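Local structure of mitochondrial edited mRNA stability factor 1 (Trypanosoma brucei, 6NL1) at residues L218-I223 / W259-I264. The protein is a Nudix-family protein of mitochondrial mRNA processing that binds GDP and probably acts on the 5' ends of mitochondrial transcripts. Numbering follows the deposited sequence.
Sequences LMLRRI and WEETGI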
loop_
_atom_site.group_PDB
_atom_site.type_symbol
_atom_site.label_atom_id
_atom_site.label_comp_id
_atom_site.label_asym_id
_atom_site.label_seq_id
_atom_site.Cartn_x
_atom_site.Cartn_y
_atom_site.Cartn_z
ATOM N N LEU A 218 -2.702 17.337 4.829
ATOM C CA LEU A 218 -3.569 16.505 5.656
ATOM C C LEU A 218 -2.930 15.132 5.861
ATOM O O LEU A 218 -2.565 14.466 4.899
ATOM C CB LEU A 218 -4.930 16.340 4.987
ATOM C CG LEU A 218 -6.032 15.731 5.848
ATOM C CD1 LEU A 218 -6.349 16.671 6.995
ATOM C CD2 LEU A 218 -7.277 15.460 5.015
ATOM N N MET A 219 -2.798 14.707 7.112
ATOM C CA MET A 219 -2.186 13.419 7.404
ATOM C C MET A 219 -3.007 12.563 8.376
ATOM O O MET A 219 -3.756 13.091 9.197
ATOM C CB MET A 219 -0.778 13.638 7.956
ATOM C CG MET A 219 0.088 14.469 7.009
ATOM S SD MET A 219 1.834 14.228 7.291
ATOM C CE MET A 219 1.911 14.349 9.062
ATOM N N LEU A 220 -2.853 11.243 8.266
ATOM C CA LEU A 220 -3.498 10.289 9.163
ATOM C C LEU A 220 -2.436 9.347 9.702
ATOM O O LEU A 220 -1.330 9.283 9.172
ATOM C CB LEU A 220 -4.526 9.427 8.418
ATOM C CG LEU A 220 -5.719 10.053 7.702
ATOM C CD1 LEU A 220 -5.401 10.229 6.230
ATOM C CD2 LEU A 220 -6.963 9.171 7.884
ATOM N N ARG A 221 -2.785 8.596 10.742
ATOM C CA ARG A 221 -1.902 7.556 11.251
ATOM C C ARG A 221 -2.635 6.222 11.249
ATOM O O ARG A 221 -3.571 6.017 12.013
ATOM C CB ARG A 221 -1.406 7.916 12.650
ATOM C CG ARG A 221 -0.543 9.193 12.662
ATOM C CD ARG A 221 0.039 9.465 14.033
ATOM N NE ARG A 221 1.108 8.528 14.380
ATOM C CZ ARG A 221 1.581 8.395 15.615
ATOM N NH1 ARG A 221 1.082 9.140 16.598
ATOM N NH2 ARG A 221 2.548 7.533 15.873
ATOM N N ARG A 222 -2.213 5.329 10.364
ATOM C CA ARG A 222 -2.867 4.048 10.199
ATOM C C ARG A 222 -2.215 3.005 11.097
ATOM O O ARG A 222 -0.992 2.853 11.112
ATOM C CB ARG A 222 -2.784 3.600 8.737
ATOM C CG ARG A 222 -3.549 2.305 8.412
ATOM C CD ARG A 222 -3.163 1.802 7.022
ATOM N NE ARG A 222 -1.725 1.531 6.952
ATOM C CZ ARG A 222 -0.975 1.658 5.858
ATOM N NH1 ARG A 222 -1.512 2.058 4.708
ATOM N NH2 ARG A 222 0.323 1.388 5.916
ATOM N N ILE A 223 -3.040 2.279 11.833
ATOM C CA ILE A 223 -2.560 1.215 12.701
ATOM C C ILE A 223 -2.464 -0.038 11.854
ATOM O O ILE A 223 -3.442 -0.457 11.247
ATOM C CB ILE A 223 -3.525 1.002 13.873
ATOM C CG1 ILE A 223 -3.683 2.314 14.653
ATOM C CG2 ILE A 223 -3.061 -0.173 14.777
ATOM C CD1 ILE A 223 -4.814 2.291 15.695
ATOM N N TRP A 259 -11.526 9.752 -0.228
ATOM C CA TRP A 259 -12.833 9.752 0.430
ATOM C C TRP A 259 -12.918 8.686 1.530
ATOM O O TRP A 259 -13.397 8.958 2.631
ATOM C CB TRP A 259 -13.980 9.570 -0.572
ATOM C CG TRP A 259 -15.298 9.615 0.121
ATOM C CD1 TRP A 259 -16.013 10.734 0.443
ATOM C CD2 TRP A 259 -16.041 8.499 0.640
ATOM N NE1 TRP A 259 -17.164 10.381 1.111
ATOM C CE2 TRP A 259 -17.205 9.018 1.245
ATOM C CE3 TRP A 259 -15.838 7.113 0.640
ATOM C CZ2 TRP A 259 -18.171 8.198 1.844
ATOM C CZ3 TRP A 259 -16.800 6.298 1.233
ATOM C CH2 TRP A 259 -17.949 6.844 1.827
ATOM N N GLU A 260 -12.440 7.479 1.239
ATOM C CA GLU A 260 -12.472 6.390 2.223
ATOM C C GLU A 260 -11.725 6.728 3.510
ATOM O O GLU A 260 -12.118 6.295 4.593
ATOM C CB GLU A 260 -11.932 5.082 1.625
ATOM C CG GLU A 260 -12.801 4.547 0.488
ATOM C CD GLU A 260 -12.329 3.215 -0.078
ATOM O OE1 GLU A 260 -11.389 2.594 0.478
ATOM O OE2 GLU A 260 -12.913 2.782 -1.093
ATOM N N GLU A 261 -10.653 7.508 3.407
ATOM C CA GLU A 261 -9.846 7.790 4.593
ATOM C C GLU A 261 -10.217 9.084 5.302
ATOM O O GLU A 261 -9.921 9.236 6.488
ATOM C CB GLU A 261 -8.342 7.733 4.276
ATOM C CG GLU A 261 -7.861 6.323 3.900
ATOM C CD GLU A 261 -6.338 6.165 3.926
ATOM O OE1 GLU A 261 -5.629 7.096 3.493
ATOM O OE2 GLU A 261 -5.850 5.101 4.383
ATOM N N THR A 262 -10.894 9.994 4.599
ATOM C CA THR A 262 -11.120 11.330 5.141
ATOM C C THR A 262 -12.543 11.825 5.008
ATOM O O THR A 262 -12.946 12.760 5.703
ATOM C CB THR A 262 -10.225 12.369 4.445
ATOM O OG1 THR A 262 -10.654 12.517 3.088
ATOM C CG2 THR A 262 -8.765 11.931 4.473
ATOM N N GLY A 263 -13.298 11.220 4.095
ATOM C CA GLY A 263 -14.654 11.662 3.816
ATOM C C GLY A 263 -14.682 12.897 2.927
ATOM O O GLY A 263 -15.735 13.500 2.725
ATOM N N ILE A 264 -13.526 13.274 2.388
ATOM C CA ILE A 264 -13.431 14.442 1.505
ATOM C C ILE A 264 -13.677 14.102 0.032
ATOM O O ILE A 264 -13.096 13.158 -0.523
ATOM C CB ILE A 264 -12.051 15.128 1.615
ATOM C CG1 ILE A 264 -11.846 15.697 3.019
ATOM C CG2 ILE A 264 -11.907 16.240 0.564
ATOM C CD1 ILE A 264 -10.445 16.222 3.253
HETATM O O HOH W 1 -4.370 2.965 4.094
#
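Leu220 of strand 216-223 meets Glu261 of the Nudix helix and Thr262 beside it. Glu261 CB lies 4.1 Å from Leu220 CD2, and the same methyl sits 3.3 Å from the Glu261 backbone O. With CG anti to the carbonyl carbon (chi1 -66°) and the chain extended beyond it, the carboxylate is carried past Leu220 to its polar partners. OE1 has Lys238 NZ, in a salt bridge, and Gly241 N. OE2 bonds to Tyr313 OH and accepts from a water at 2.6 Å. That water accepts from Arg222 NH1, in the guanidinium plane. It bridges Arg222 NH1 and Glu261 OE2, which stand 5.3 Å apart, too far for direct contact. Trp259 to Ile264 (WEETGI) matches the XEEXGU ending of the Nudix box; in catalytic relatives the glutamates of this motif bind metal. The Glu261 side chain is about 6 Å from that of Arg202, which binds GDP in another structure of this protein; no GDP is bound here. Thr262 CG2 touches both leucines: Leu218 CD2 at 3.9 Å, and Leu220 CD1 at 4.2 Å, crossing Leu220 at about a right angle. Thr262 OG1 accepts from Ile264 N in an ST turn and donates to Leu258 O. Past Gly263, which has positive phi, Ile264 CD1 meets Leu218 CD2 tip to tip at 3.7 Å.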